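PDB 4W9R: esterase from Capnocytophaga ochracea, which is of unknown function but belongs to a putative esterase family of the alpha/beta-hydrolase clan and may therefore act on ester bonds. Local coordinates for residues 55-60 and 224-229; 23-28 and 109-114; 233-238 and 260-265; 191-196 and 205-210. All coordinates share one frame; numbering follows the deposited sequence.

Interaction 1. Residues 55-60 and 224-229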
loop_
_atom_site.group_PDB
_atom_site.type_symbol
_atom_site.label_atom_id
_atom_site.label_comp_id
_atom_site.label_asym_id
_atom_site.label_seq_id
_atom_site.Cartn_x
_atom_site.Cartn_y
_atom_site.Cartn_z
ATOM N N ARG B 55 4.825 -9.353 2.157
ATOM C CA ARG B 55 4.659 -10.547 1.336
ATOM C C ARG B 55 4.833 -10.187 -0.133
ATOM O O ARG B 55 5.411 -10.945 -0.911
ATOM C CB ARG B 55 3.287 -11.181 1.565
ATOM C CG ARG B 55 3.098 -11.765 2.950
ATOM C CD ARG B 55 1.674 -12.262 3.152
ATOM N NE ARG B 55 1.264 -13.189 2.101
ATOM C CZ ARG B 55 1.496 -14.497 2.126
ATOM N NH1 ARG B 55 2.139 -15.039 3.150
ATOM N NH2 ARG B 55 1.085 -15.263 1.125
ATOM N N TYR B 56 4.319 -9.017 -0.494
ATOM C CA TYR B 56 4.432 -8.477 -1.841
ATOM C C TYR B 56 5.895 -8.322 -2.246
ATOM O O TYR B 56 6.322 -8.841 -3.276
ATOM C CB TYR B 56 3.697 -7.136 -1.910
ATOM C CG TYR B 56 3.855 -6.353 -3.195
ATOM C CD1 TYR B 56 2.998 -6.560 -4.269
ATOM C CD2 TYR B 56 4.833 -5.374 -3.315
ATOM C CE1 TYR B 56 3.129 -5.828 -5.435
ATOM C CE2 TYR B 56 4.972 -4.642 -4.476
ATOM C CZ TYR B 56 4.118 -4.871 -5.531
ATOM O OH TYR B 56 4.259 -4.139 -6.685
ATOM N N TYR B 57 6.659 -7.612 -1.422
ATOM C CA TYR B 57 8.076 -7.393 -1.679
ATOM C C TYR B 57 8.871 -8.695 -1.668
ATOM O O TYR B 57 9.852 -8.838 -2.398
ATOM C CB TYR B 57 8.656 -6.421 -0.651
ATOM C CG TYR B 57 8.297 -4.975 -0.902
ATOM C CD1 TYR B 57 8.337 -4.444 -2.185
ATOM C CD2 TYR B 57 7.913 -4.141 0.141
ATOM C CE1 TYR B 57 8.011 -3.121 -2.422
ATOM C CE2 TYR B 57 7.584 -2.816 -0.087
ATOM C CZ TYR B 57 7.636 -2.312 -1.370
ATOM O OH TYR B 57 7.311 -0.996 -1.606
ATOM N N GLU B 58 8.446 -9.644 -0.841
ATOM C CA GLU B 58 9.131 -10.927 -0.740
ATOM C C GLU B 58 8.955 -11.745 -2.018
ATOM O O GLU B 58 9.874 -12.441 -2.449
ATOM C CB GLU B 58 8.626 -11.713 0.472
ATOM C CG GLU B 58 9.474 -12.925 0.844
ATOM C CD GLU B 58 9.077 -14.178 0.085
ATOM O OE1 GLU B 58 7.932 -14.235 -0.414
ATOM O OE2 GLU B 58 9.908 -15.105 -0.011
ATOM N N GLN B 59 7.775 -11.655 -2.624
ATOM C CA GLN B 59 7.499 -12.380 -3.861
ATOM C C GLN B 59 8.346 -11.848 -5.013
ATOM O O GLN B 59 8.690 -12.589 -5.933
ATOM C CB GLN B 59 6.013 -12.298 -4.217
ATOM C CG GLN B 59 5.104 -13.070 -3.273
ATOM C CD GLN B 59 3.634 -12.911 -3.614
ATOM O OE1 GLN B 59 3.283 -12.391 -4.673
ATOM N NE2 GLN B 59 2.765 -13.358 -2.714
ATOM N N PHE B 60 8.684 -10.562 -4.956
ATOM C CA PHE B 60 9.516 -9.942 -5.982
ATOM C C PHE B 60 10.997 -10.021 -5.626
ATOM O O PHE B 60 11.845 -9.484 -6.340
ATOM C CB PHE B 60 9.107 -8.484 -6.203
ATOM C CG PHE B 60 7.839 -8.322 -6.991
ATOM C CD1 PHE B 60 7.806 -8.621 -8.344
ATOM C CD2 PHE B 60 6.683 -7.863 -6.383
ATOM C CE1 PHE B 60 6.640 -8.472 -9.075
ATOM C CE2 PHE B 60 5.514 -7.710 -7.110
ATOM C CZ PHE B 60 5.494 -8.015 -8.456
ATOM N N GLY B 224 3.489 5.561 2.855
ATOM C CA GLY B 224 4.610 5.634 3.774
ATOM C C GLY B 224 5.194 4.266 4.064
ATOM O O GLY B 224 6.413 4.094 4.081
ATOM N N ILE B 225 4.319 3.292 4.289
ATOM C CA ILE B 225 4.742 1.916 4.526
ATOM C C ILE B 225 5.470 1.357 3.311
ATOM O O ILE B 225 6.521 0.730 3.439
ATOM C CB ILE B 225 3.547 1.005 4.857
ATOM C CG1 ILE B 225 2.808 1.525 6.090
ATOM C CG2 ILE B 225 4.006 -0.428 5.077
ATOM C CD1 ILE B 225 1.564 0.740 6.431
ATOM N N ALA B 226 4.904 1.597 2.131
ATOM C CA ALA B 226 5.481 1.107 0.885
ATOM C C ALA B 226 6.885 1.661 0.667
ATOM O O ALA B 226 7.806 0.923 0.320
ATOM C CB ALA B 226 4.583 1.466 -0.286
ATOM N N GLN B 227 7.043 2.963 0.883
ATOM C CA GLN B 227 8.335 3.614 0.715
ATOM C C GLN B 227 9.346 3.155 1.761
ATOM O O GLN B 227 10.492 2.854 1.430
ATOM C CB GLN B 227 8.179 5.135 0.778
ATOM C CG GLN B 227 7.460 5.733 -0.418
ATOM C CD GLN B 227 7.422 7.247 -0.378
ATOM O OE1 GLN B 227 7.987 7.873 0.521
ATOM N NE2 GLN B 227 6.756 7.845 -1.358
ATOM N N ALA B 228 8.913 3.101 3.018
ATOM C CA ALA B 228 9.802 2.755 4.124
ATOM C C ALA B 228 10.388 1.358 3.957
ATOM O O ALA B 228 11.596 1.165 4.086
ATOM C CB ALA B 228 9.065 2.865 5.447
ATOM N N LEU B 229 9.527 0.388 3.665
ATOM C CA LEU B 229 9.968 -0.985 3.439
ATOM C C LEU B 229 10.888 -1.083 2.228
ATOM O O LEU B 229 11.851 -1.849 2.230
ATOM C CB LEU B 229 8.767 -1.911 3.251
ATOM C CG LEU B 229 7.851 -2.105 4.457
ATOM C CD1 LEU B 229 6.647 -2.941 4.067
ATOM C CD2 LEU B 229 8.611 -2.749 5.607
#
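Tyr57 bridges to Ala226 and Leu229 with a single side chain, and its ring reaches from helix 43-59 to helix 217-232. Tyr57 leaves its backbone directed at helix 217-232, and CG stands anti to the carbonyl carbon (chi1 -77°), which carries the ring on in that direction. Beyond CB, one long side of the ring does the apolar work: Tyr57 CD2 and Tyr57 CE2 pass obliquely by Leu229 CB, the closer of the two being Tyr57 CE2 at 3.7 Å. At the far end Tyr57 OH donates to Ala226 O at 2.8 Å, with the acceptor oxygen near the plane of the ring. Seen from the acceptor, the hydroxyl stands above the carbonyl plane, 36° out of it, at a C=O...donor angle of 119°. The methyl Ala226 CB lies 3.9 Å from Tyr57 OH. Met63 also packs on both Tyr57 and Leu229, and Ala219 of the second subunit touches the tyrosine. Ile225 and Ala228 rest on strand 143-149. Two helices packed together beside the central sheet, one early in the chain and one after the last sheet strand, are arranged as the first and last helices are in alpha/beta hydrolases, consistent with the family.

Interaction 2. Residues 23-28 and 109-114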
loop_
_atom_site.group_PDB
_atom_site.type_symbol
_atom_site.label_atom_id
_atom_site.label_comp_id
_atom_site.label_asym_id
_atom_site.label_seq_id
_atom_site.Cartn_x
_atom_site.Cartn_y
_atom_site.Cartn_z
ATOM N N ILE B 23 0.326 -12.450 15.136
ATOM C CA ILE B 23 1.637 -12.822 14.634
ATOM C C ILE B 23 1.556 -13.364 13.222
ATOM O O ILE B 23 0.811 -14.306 12.948
ATOM C CB ILE B 23 2.303 -13.888 15.528
ATOM C CG1 ILE B 23 2.429 -13.391 16.969
ATOM C CG2 ILE B 23 3.669 -14.268 14.975
ATOM C CD1 ILE B 23 3.018 -14.413 17.915
ATOM N N TYR B 24 2.324 -12.762 12.324
ATOM C CA TYR B 24 2.457 -13.299 10.984
ATOM C C TYR B 24 3.764 -14.066 10.859
ATOM O O TYR B 24 4.836 -13.545 11.170
ATOM C CB TYR B 24 2.398 -12.192 9.931
ATOM C CG TYR B 24 2.846 -12.667 8.568
ATOM C CD1 TYR B 24 2.029 -13.479 7.794
ATOM C CD2 TYR B 24 4.096 -12.325 8.067
ATOM C CE1 TYR B 24 2.439 -13.929 6.555
ATOM C CE2 TYR B 24 4.512 -12.770 6.829
ATOM C CZ TYR B 24 3.680 -13.571 6.078
ATOM O OH TYR B 24 4.092 -14.018 4.843
ATOM N N LYS B 25 3.667 -15.306 10.396
ATOM C CA LYS B 25 4.846 -16.097 10.072
ATOM C C LYS B 25 4.840 -16.378 8.582
ATOM O O LYS B 25 3.773 -16.511 7.983
ATOM C CB LYS B 25 4.872 -17.408 10.859
ATOM C CG LYS B 25 5.039 -17.244 12.354
ATOM C CD LYS B 25 5.251 -18.593 13.021
ATOM C CE LYS B 25 4.081 -19.530 12.770
ATOM N NZ LYS B 25 4.289 -20.855 13.416
ATOM N N PRO B 26 6.029 -16.472 7.974
ATOM C CA PRO B 26 6.112 -16.715 6.530
ATOM C C PRO B 26 5.512 -18.059 6.128
ATOM O O PRO B 26 5.064 -18.822 6.983
ATOM C CB PRO B 26 7.616 -16.683 6.256
ATOM C CG PRO B 26 8.179 -15.847 7.361
ATOM C CD PRO B 26 7.348 -16.179 8.562
ATOM N N GLU B 27 5.543 -18.357 4.835
ATOM C CA GLU B 27 4.848 -19.518 4.302
ATOM C C GLU B 27 5.571 -20.797 4.690
ATOM O O GLU B 27 5.052 -21.599 5.467
ATOM C CB GLU B 27 4.733 -19.410 2.785
ATOM C CG GLU B 27 3.982 -18.173 2.329
ATOM C CD GLU B 27 4.439 -17.686 0.969
ATOM O OE1 GLU B 27 5.516 -18.124 0.512
ATOM O OE2 GLU B 27 3.722 -16.864 0.361
ATOM N N LYS B 28 6.770 -20.984 4.150
ATOM C CA LYS B 28 7.625 -22.066 4.606
ATOM C C LYS B 28 8.417 -21.560 5.803
ATOM O O LYS B 28 9.210 -20.625 5.682
ATOM C CB LYS B 28 8.560 -22.538 3.490
ATOM N N GLY B 109 12.217 -15.371 21.940
ATOM C CA GLY B 109 12.288 -16.679 22.560
ATOM C C GLY B 109 11.525 -17.730 21.776
ATOM O O GLY B 109 11.940 -18.885 21.706
ATOM N N LYS B 110 10.401 -17.326 21.194
ATOM C CA LYS B 110 9.538 -18.243 20.457
ATOM C C LYS B 110 10.008 -18.488 19.021
ATOM O O LYS B 110 9.657 -19.498 18.412
ATOM C CB LYS B 110 8.103 -17.709 20.444
ATOM C CG LYS B 110 7.036 -18.757 20.717
ATOM C CD LYS B 110 5.648 -18.133 20.751
ATOM C CE LYS B 110 4.595 -19.140 21.185
ATOM N NZ LYS B 110 4.547 -20.323 20.282
ATOM N N TYR B 111 10.810 -17.569 18.490
ATOM C CA TYR B 111 11.213 -17.625 17.085
ATOM C C TYR B 111 12.662 -17.188 16.885
ATOM O O TYR B 111 13.194 -16.409 17.675
ATOM C CB TYR B 111 10.297 -16.744 16.227
ATOM C CG TYR B 111 8.820 -17.015 16.396
ATOM C CD1 TYR B 111 8.242 -18.168 15.883
ATOM C CD2 TYR B 111 8.001 -16.108 17.054
ATOM C CE1 TYR B 111 6.892 -18.417 16.033
ATOM C CE2 TYR B 111 6.649 -16.348 17.207
ATOM C CZ TYR B 111 6.100 -17.503 16.693
ATOM O OH TYR B 111 4.754 -17.747 16.843
ATOM N N PRO B 112 13.304 -17.685 15.816
ATOM C CA PRO B 112 14.664 -17.257 15.473
ATOM C C PRO B 112 14.684 -15.867 14.844
ATOM O O PRO B 112 14.728 -15.739 13.620
ATOM C CB PRO B 112 15.125 -18.321 14.474
ATOM C CG PRO B 112 13.866 -18.823 13.859
ATOM C CD PRO B 112 12.833 -18.776 14.945
ATOM N N ILE B 113 14.636 -14.835 15.680
ATOM C CA ILE B 113 14.612 -13.458 15.199
ATOM C C ILE B 113 16.008 -12.961 14.836
ATOM O O ILE B 113 16.953 -13.120 15.607
ATOM C CB ILE B 113 13.996 -12.509 16.251
ATOM C CG1 ILE B 113 12.592 -12.979 16.637
ATOM C CG2 ILE B 113 13.961 -11.080 15.733
ATOM C CD1 ILE B 113 11.652 -13.136 15.459
ATOM N N ALA B 114 16.129 -12.352 13.660
ATOM C CA ALA B 114 17.402 -11.812 13.196
ATOM C C ALA B 114 17.773 -10.540 13.952
ATOM O O ALA B 114 17.036 -10.089 14.827
ATOM C CB ALA B 114 17.348 -11.541 11.699
#
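Tyr111 reaches across to Ile23 and Lys25 and makes essentially the whole contact, which is one of packing. Walking along 109-114, Gly109 and Lys110 finish helix 91-110. Lys110 CB lies 3.7 Å above one face of the Tyr111 ring, displaced toward the rim. Lys110 NZ is 6.9 Å from Lys25 NZ, a pair of like charges. Next comes Tyr111, where the helix gives way; with CG beside the backbone N (chi1 -53°), its ring extends to Ile23 and Lys25. Its hydroxyl end meets the Ile23 side chain, which comes from the opposite direction; Ile23 CD1 sits at the ring edge, 3.9 Å from Tyr111 OH. Lys25 crosses the tyrosine at about a right angle, and Lys25 CD touches Tyr111 CE1 at 3.4 Å. A bend at chi3 (-59°) turns the rest of that lysine, which also makes a cation-pi contact with Tyr29. An inverse gamma turn is built around Pro112, closed by a weak bond from Ile113 N to Tyr111 O at 2.9 Å. Ile113 then packs on Ile67, Leu37 and Ile107, the last of which also touches Ile23. With Pro112 and Ala114 bonded through their backbones to Tyr35, this turn forms the helix-to-strand return of the beta-alpha-beta crossover 67-71, 91-110, 116-122, consistent with an alpha/beta-hydrolase fold.

Interaction 3. Residues 233-238 and 260-265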
loop_
_atom_site.group_PDB
_atom_site.type_symbol
_atom_site.label_atom_id
_atom_site.label_comp_id
_atom_site.label_asym_id
_atom_site.label_seq_id
_atom_site.Cartn_x
_atom_site.Cartn_y
_atom_site.Cartn_z
ATOM N N PHE B 233 14.998 -2.101 3.139
ATOM C CA PHE B 233 15.432 -3.419 2.687
ATOM C C PHE B 233 16.090 -3.391 1.307
ATOM O O PHE B 233 16.395 -4.440 0.743
ATOM C CB PHE B 233 14.250 -4.385 2.684
ATOM C CG PHE B 233 13.776 -4.756 4.059
ATOM C CD1 PHE B 233 12.757 -4.047 4.671
ATOM C CD2 PHE B 233 14.359 -5.810 4.744
ATOM C CE1 PHE B 233 12.322 -4.385 5.939
ATOM C CE2 PHE B 233 13.930 -6.152 6.012
ATOM C CZ PHE B 233 12.910 -5.440 6.610
ATOM N N ASP B 234 16.285 -2.191 0.768
ATOM C CA ASP B 234 16.764 -1.997 -0.603
ATOM C C ASP B 234 18.026 -2.790 -0.959
ATOM O O ASP B 234 18.191 -3.217 -2.103
ATOM C CB ASP B 234 17.017 -0.509 -0.853
ATOM C CG ASP B 234 17.393 -0.217 -2.291
ATOM O OD1 ASP B 234 16.486 -0.210 -3.152
ATOM O OD2 ASP B 234 18.591 0.008 -2.562
ATOM N N ILE B 235 18.911 -2.985 0.013
ATOM C CA ILE B 235 20.159 -3.708 -0.220
ATOM C C ILE B 235 19.907 -5.171 -0.613
ATOM O O ILE B 235 20.756 -5.812 -1.233
ATOM C CB ILE B 235 21.076 -3.656 1.029
ATOM C CG1 ILE B 235 22.495 -4.120 0.690
ATOM C CG2 ILE B 235 20.491 -4.475 2.170
ATOM C CD1 ILE B 235 23.164 -3.299 -0.393
ATOM N N TYR B 236 18.729 -5.682 -0.269
ATOM C CA TYR B 236 18.379 -7.073 -0.543
ATOM C C TYR B 236 18.021 -7.283 -2.013
ATOM O O TYR B 236 18.061 -8.407 -2.512
ATOM C CB TYR B 236 17.213 -7.508 0.348
ATOM C CG TYR B 236 16.926 -8.994 0.350
ATOM C CD1 TYR B 236 16.029 -9.553 -0.553
ATOM C CD2 TYR B 236 17.536 -9.837 1.269
ATOM C CE1 TYR B 236 15.761 -10.909 -0.551
ATOM C CE2 TYR B 236 17.271 -11.195 1.282
ATOM C CZ TYR B 236 16.383 -11.726 0.370
ATOM O OH TYR B 236 16.118 -13.076 0.379
ATOM N N LYS B 237 17.672 -6.195 -2.695
ATOM C CA LYS B 237 17.249 -6.255 -4.092
ATOM C C LYS B 237 18.296 -6.908 -4.990
ATOM O O LYS B 237 19.495 -6.796 -4.737
ATOM C CB LYS B 237 16.931 -4.851 -4.620
ATOM C CG LYS B 237 15.587 -4.288 -4.180
ATOM C CD LYS B 237 15.301 -2.968 -4.885
ATOM C CE LYS B 237 13.981 -2.358 -4.436
ATOM N NZ LYS B 237 14.001 -1.947 -3.004
ATOM N N PRO B 238 17.837 -7.603 -6.042
ATOM C CA PRO B 238 18.736 -8.166 -7.053
ATOM C C PRO B 238 19.502 -7.074 -7.789
ATOM O O PRO B 238 19.072 -5.920 -7.786
ATOM C CB PRO B 238 17.783 -8.900 -8.003
ATOM C CG PRO B 238 16.561 -9.166 -7.188
ATOM C CD PRO B 238 16.435 -7.982 -6.279
ATOM N N GLU B 260 30.542 -9.649 -3.044
ATOM C CA GLU B 260 30.730 -10.065 -1.659
ATOM C C GLU B 260 30.302 -8.968 -0.694
ATOM O O GLU B 260 29.606 -9.232 0.287
ATOM C CB GLU B 260 32.189 -10.446 -1.402
ATOM C CG GLU B 260 32.429 -11.064 -0.033
ATOM C CD GLU B 260 33.901 -11.275 0.263
ATOM O OE1 GLU B 260 34.723 -10.439 -0.170
ATOM O OE2 GLU B 260 34.236 -12.277 0.929
ATOM N N ASN B 261 30.720 -7.739 -0.979
ATOM C CA ASN B 261 30.366 -6.596 -0.148
ATOM C C ASN B 261 28.857 -6.417 -0.052
ATOM O O ASN B 261 28.329 -6.101 1.015
ATOM C CB ASN B 261 31.009 -5.317 -0.690
ATOM C CG ASN B 261 30.584 -4.082 0.076
ATOM O OD1 ASN B 261 31.127 -3.779 1.139
ATOM N ND2 ASN B 261 29.611 -3.356 -0.464
ATOM N N LYS B 262 28.169 -6.633 -1.169
ATOM C CA LYS B 262 26.718 -6.509 -1.209
ATOM C C LYS B 262 26.050 -7.488 -0.251
ATOM O O LYS B 262 25.200 -7.103 0.547
ATOM C CB LYS B 262 26.194 -6.733 -2.628
ATOM C CG LYS B 262 24.674 -6.721 -2.731
ATOM C CD LYS B 262 24.212 -6.934 -4.163
ATOM C CE LYS B 262 22.696 -7.041 -4.250
ATOM N NZ LYS B 262 22.013 -5.780 -3.848
ATOM N N TYR B 263 26.447 -8.753 -0.328
ATOM C CA TYR B 263 25.842 -9.781 0.507
ATOM C C TYR B 263 26.328 -9.699 1.952
ATOM O O TYR B 263 25.642 -10.154 2.869
ATOM C CB TYR B 263 26.111 -11.166 -0.084
ATOM C CG TYR B 263 25.148 -11.508 -1.197
ATOM C CD1 TYR B 263 25.297 -10.959 -2.464
ATOM C CD2 TYR B 263 24.073 -12.359 -0.974
ATOM C CE1 TYR B 263 24.410 -11.259 -3.482
ATOM C CE2 TYR B 263 23.181 -12.665 -1.984
ATOM C CZ TYR B 263 23.355 -12.113 -3.236
ATOM O OH TYR B 263 22.470 -12.415 -4.246
ATOM N N ASN B 264 27.503 -9.111 2.155
ATOM C CA ASN B 264 27.972 -8.821 3.504
ATOM C C ASN B 264 27.155 -7.693 4.120
ATOM O O ASN B 264 26.794 -7.744 5.295
ATOM C CB ASN B 264 29.459 -8.456 3.502
ATOM C CG ASN B 264 30.355 -9.661 3.308
ATOM O OD1 ASN B 264 29.963 -10.793 3.592
ATOM N ND2 ASN B 264 31.570 -9.422 2.827
ATOM N N THR B 265 26.869 -6.676 3.312
ATOM C CA THR B 265 26.060 -5.545 3.747
ATOM C C THR B 265 24.640 -5.999 4.076
ATOM O O THR B 265 24.021 -5.505 5.020
ATOM C CB THR B 265 26.015 -4.441 2.673
ATOM O OG1 THR B 265 27.347 -3.994 2.392
ATOM C CG2 THR B 265 25.180 -3.260 3.147
HETATM O O HOH W 1 20.585 -4.192 -5.888
#
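The flat groups here are two peptide carbonyls, those of Ile235 and Lys237, and both are taken by the ammonium of Lys262. Lys262 NZ stands above the carbonyl plane of Ile235, 37° out of it, at 2.9 Å from Ile235 O. Lys262 NZ meets Lys237 O at 2.9 Å almost head on, with a C=O...donor angle of 163°. This is where the sheet-bearing part meets the C-terminal helices: a 3-10 turn that follows helix 217-232 is joined to helix 255-270. Lys262 runs out extended and bends only at its last torsion (chi4 64°), which swings NZ in among the oxygens. Water 1 accepts a further bond from Lys262 NZ at 3.0 Å and lies close to Pro238 O. Alongside, the Ile235 side chain crosses Thr265 at about a right angle, with Ile235 CG1 and Thr265 CG2 3.7 Å apart. Lys237, just after the turn, pairs through NZ with Asp230 and also with Asp234 OD1, which it meets on the anti side. Thr265 is tied to its own helix: Asn261 O receives Thr265 N on one face of its plane and Thr265 OG1 on the other, the latter at 2.7 Å.

Interaction 4. Residues 191-196 and 205-210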
loop_
_atom_site.group_PDB
_atom_site.type_symbol
_atom_site.label_atom_id
_atom_site.label_comp_id
_atom_site.label_asym_id
_atom_site.label_seq_id
_atom_site.Cartn_x
_atom_site.Cartn_y
_atom_site.Cartn_z
ATOM N N GLN B 191 7.127 21.371 12.399
ATOM C CA GLN B 191 7.905 22.077 13.412
ATOM C C GLN B 191 8.831 21.119 14.154
ATOM O O GLN B 191 9.995 21.435 14.409
ATOM C CB GLN B 191 6.985 22.788 14.406
ATOM C CG GLN B 191 6.140 23.894 13.803
ATOM C CD GLN B 191 5.165 24.485 14.803
ATOM O OE1 GLN B 191 5.464 24.589 15.992
ATOM N NE2 GLN B 191 3.986 24.869 14.325
ATOM N N PHE B 192 8.304 19.946 14.495
ATOM C CA PHE B 192 9.082 18.923 15.185
ATOM C C PHE B 192 10.214 18.410 14.303
ATOM O O PHE B 192 11.349 18.266 14.760
ATOM C CB PHE B 192 8.180 17.764 15.616
ATOM C CG PHE B 192 8.932 16.549 16.086
ATOM C CD1 PHE B 192 9.472 16.502 17.362
ATOM C CD2 PHE B 192 9.093 15.451 15.254
ATOM C CE1 PHE B 192 10.164 15.385 17.796
ATOM C CE2 PHE B 192 9.785 14.330 15.684
ATOM C CZ PHE B 192 10.319 14.297 16.958
ATOM N N GLU B 193 9.897 18.140 13.040
ATOM C CA GLU B 193 10.873 17.594 12.103
ATOM C C GLU B 193 12.013 18.578 11.853
ATOM O O GLU B 193 13.177 18.184 11.782
ATOM C CB GLU B 193 10.193 17.219 10.783
ATOM C CG GLU B 193 11.023 16.318 9.876
ATOM C CD GLU B 193 12.009 17.085 9.014
ATOM O OE1 GLU B 193 13.011 16.482 8.573
ATOM O OE2 GLU B 193 11.779 18.288 8.770
ATOM N N ARG B 194 11.670 19.856 11.724
ATOM C CA ARG B 194 12.666 20.899 11.502
ATOM C C ARG B 194 13.658 20.970 12.662
ATOM O O ARG B 194 14.856 21.162 12.456
ATOM C CB ARG B 194 11.988 22.258 11.302
ATOM C CG ARG B 194 12.958 23.419 11.149
ATOM C CD ARG B 194 12.237 24.736 10.879
ATOM N NE ARG B 194 11.651 24.784 9.542
ATOM C CZ ARG B 194 10.357 24.627 9.284
ATOM N NH1 ARG B 194 9.501 24.415 10.275
ATOM N NH2 ARG B 194 9.917 24.686 8.034
ATOM N N ALA B 195 13.151 20.802 13.879
ATOM C CA ALA B 195 13.989 20.845 15.072
ATOM C C ALA B 195 14.846 19.589 15.191
ATOM O O ALA B 195 15.921 19.613 15.792
ATOM C CB ALA B 195 13.130 21.019 16.317
HETATM N N MSE B 196 14.362 18.496 14.614
HETATM C CA MSE B 196 15.049 17.213 14.696
HETATM C C MSE B 196 16.232 17.132 13.729
HETATM O O MSE B 196 17.224 16.458 14.004
HETATM C CB MSE B 196 14.060 16.074 14.427
HETATM C CG MSE B 196 14.669 14.682 14.487
HETATM SE SE MSE B 196 13.348 13.244 14.500
HETATM C CE MSE B 196 12.281 13.776 12.957
ATOM N N VAL B 205 23.261 6.491 10.648
ATOM C CA VAL B 205 21.821 6.688 10.571
ATOM C C VAL B 205 21.361 7.030 9.158
ATOM O O VAL B 205 21.897 7.936 8.521
ATOM C CB VAL B 205 21.364 7.805 11.529
ATOM C CG1 VAL B 205 19.878 8.078 11.365
ATOM C CG2 VAL B 205 21.693 7.436 12.966
ATOM N N GLU B 206 20.366 6.294 8.673
ATOM C CA GLU B 206 19.721 6.617 7.408
ATOM C C GLU B 206 18.385 7.295 7.695
ATOM O O GLU B 206 17.452 6.664 8.192
ATOM C CB GLU B 206 19.528 5.360 6.561
ATOM C CG GLU B 206 18.933 5.614 5.186
ATOM C CD GLU B 206 18.865 4.353 4.344
ATOM O OE1 GLU B 206 19.508 3.350 4.724
ATOM O OE2 GLU B 206 18.171 4.364 3.306
ATOM N N TYR B 207 18.306 8.584 7.382
ATOM C CA TYR B 207 17.154 9.402 7.748
ATOM C C TYR B 207 16.286 9.748 6.543
ATOM O O TYR B 207 16.784 10.226 5.523
ATOM C CB TYR B 207 17.625 10.686 8.439
ATOM C CG TYR B 207 16.516 11.626 8.860
ATOM C CD1 TYR B 207 15.989 12.558 7.972
ATOM C CD2 TYR B 207 16.008 11.596 10.152
ATOM C CE1 TYR B 207 14.979 13.416 8.352
ATOM C CE2 TYR B 207 15.001 12.457 10.544
ATOM C CZ TYR B 207 14.491 13.365 9.639
ATOM O OH TYR B 207 13.490 14.226 10.018
ATOM N N HIS B 208 14.983 9.519 6.671
ATOM C CA HIS B 208 14.041 9.868 5.614
ATOM C C HIS B 208 12.804 10.564 6.165
ATOM O O HIS B 208 12.102 10.020 7.018
ATOM C CB HIS B 208 13.623 8.621 4.830
ATOM C CG HIS B 208 14.741 7.987 4.062
ATOM N ND1 HIS B 208 15.234 8.520 2.892
ATOM C CD2 HIS B 208 15.458 6.862 4.297
ATOM C CE1 HIS B 208 16.208 7.751 2.438
ATOM N NE2 HIS B 208 16.364 6.739 3.272
ATOM N N PHE B 209 12.542 11.771 5.678
ATOM C CA PHE B 209 11.300 12.466 5.991
ATOM C C PHE B 209 10.555 12.832 4.715
ATOM O O PHE B 209 11.034 13.628 3.909
ATOM C CB PHE B 209 11.560 13.724 6.817
ATOM C CG PHE B 209 10.368 14.632 6.916
ATOM C CD1 PHE B 209 9.230 14.229 7.598
ATOM C CD2 PHE B 209 10.382 15.885 6.327
ATOM C CE1 PHE B 209 8.128 15.062 7.689
ATOM C CE2 PHE B 209 9.284 16.725 6.417
ATOM C CZ PHE B 209 8.156 16.311 7.099
ATOM N N VAL B 210 9.375 12.249 4.541
ATOM C CA VAL B 210 8.577 12.494 3.350
ATOM C C VAL B 210 7.323 13.287 3.693
ATOM O O VAL B 210 6.481 12.838 4.469
ATOM C CB VAL B 210 8.180 11.179 2.657
ATOM C CG1 VAL B 210 7.343 11.464 1.423
ATOM C CG2 VAL B 210 9.420 10.385 2.291
#
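Helix 183-196 and strand 205-213 are the last two elements of a beta-alpha-beta unit that starts with strand 171-180, and Glu193 carries most of the contact between them. Its chain folds over at chi2 (-84°), laying the carboxylate flat on the Phe209 ring with the planes only 11° apart. Glu193 CG sits 3.5 Å from the centroid of the Phe209 ring, over its face, a CH-pi contact. Tyr207 OH donates to Glu193 OE1 at 2.7 Å, arriving on the anti side of that oxygen, while OE2 forms a salt bridge with Arg197. Gripped by both partners, this buried carboxylate probably keeps its charge. Met196, a selenomethionine, puts CE at the rim of the tyrosine ring, 3.9 Å from Tyr207 CE2, and the Tyr173 ring of the neighbouring strand also meets Tyr207. The segment axes run 154° apart and approach to 11.1 Å, the antiparallel helix-on-strand packing of a crossover connection at the edge of an alpha/beta-hydrolase sheet.

How the interactions relate
Interactions 1 and 2 are joined through Arg55, whose NH1 lies 2.8 Å from Tyr24 OH, a probable hydrogen bond, and whose NH2 forms a salt bridge with Glu27. Gln227 of interaction 1 also packs on Val210 of interaction 4, Gln227 OE1 to Val210 CG2 at 3.4 Å, linking helix 217-232 to strand 205-213. Interactions 2 and 4 reach the same sheet but stand apart, their centres 31 Å from each other. The 233-238 segment of interaction 3 begins just after helix 217-232, which carries 224-229; the centres of interactions 1 and 3 are 16 Å apart, and interaction 3 leads toward the C-terminal helices. An acetate, probably from the crystallisation liquor, lies about 5 Å from the Lys237 side chain.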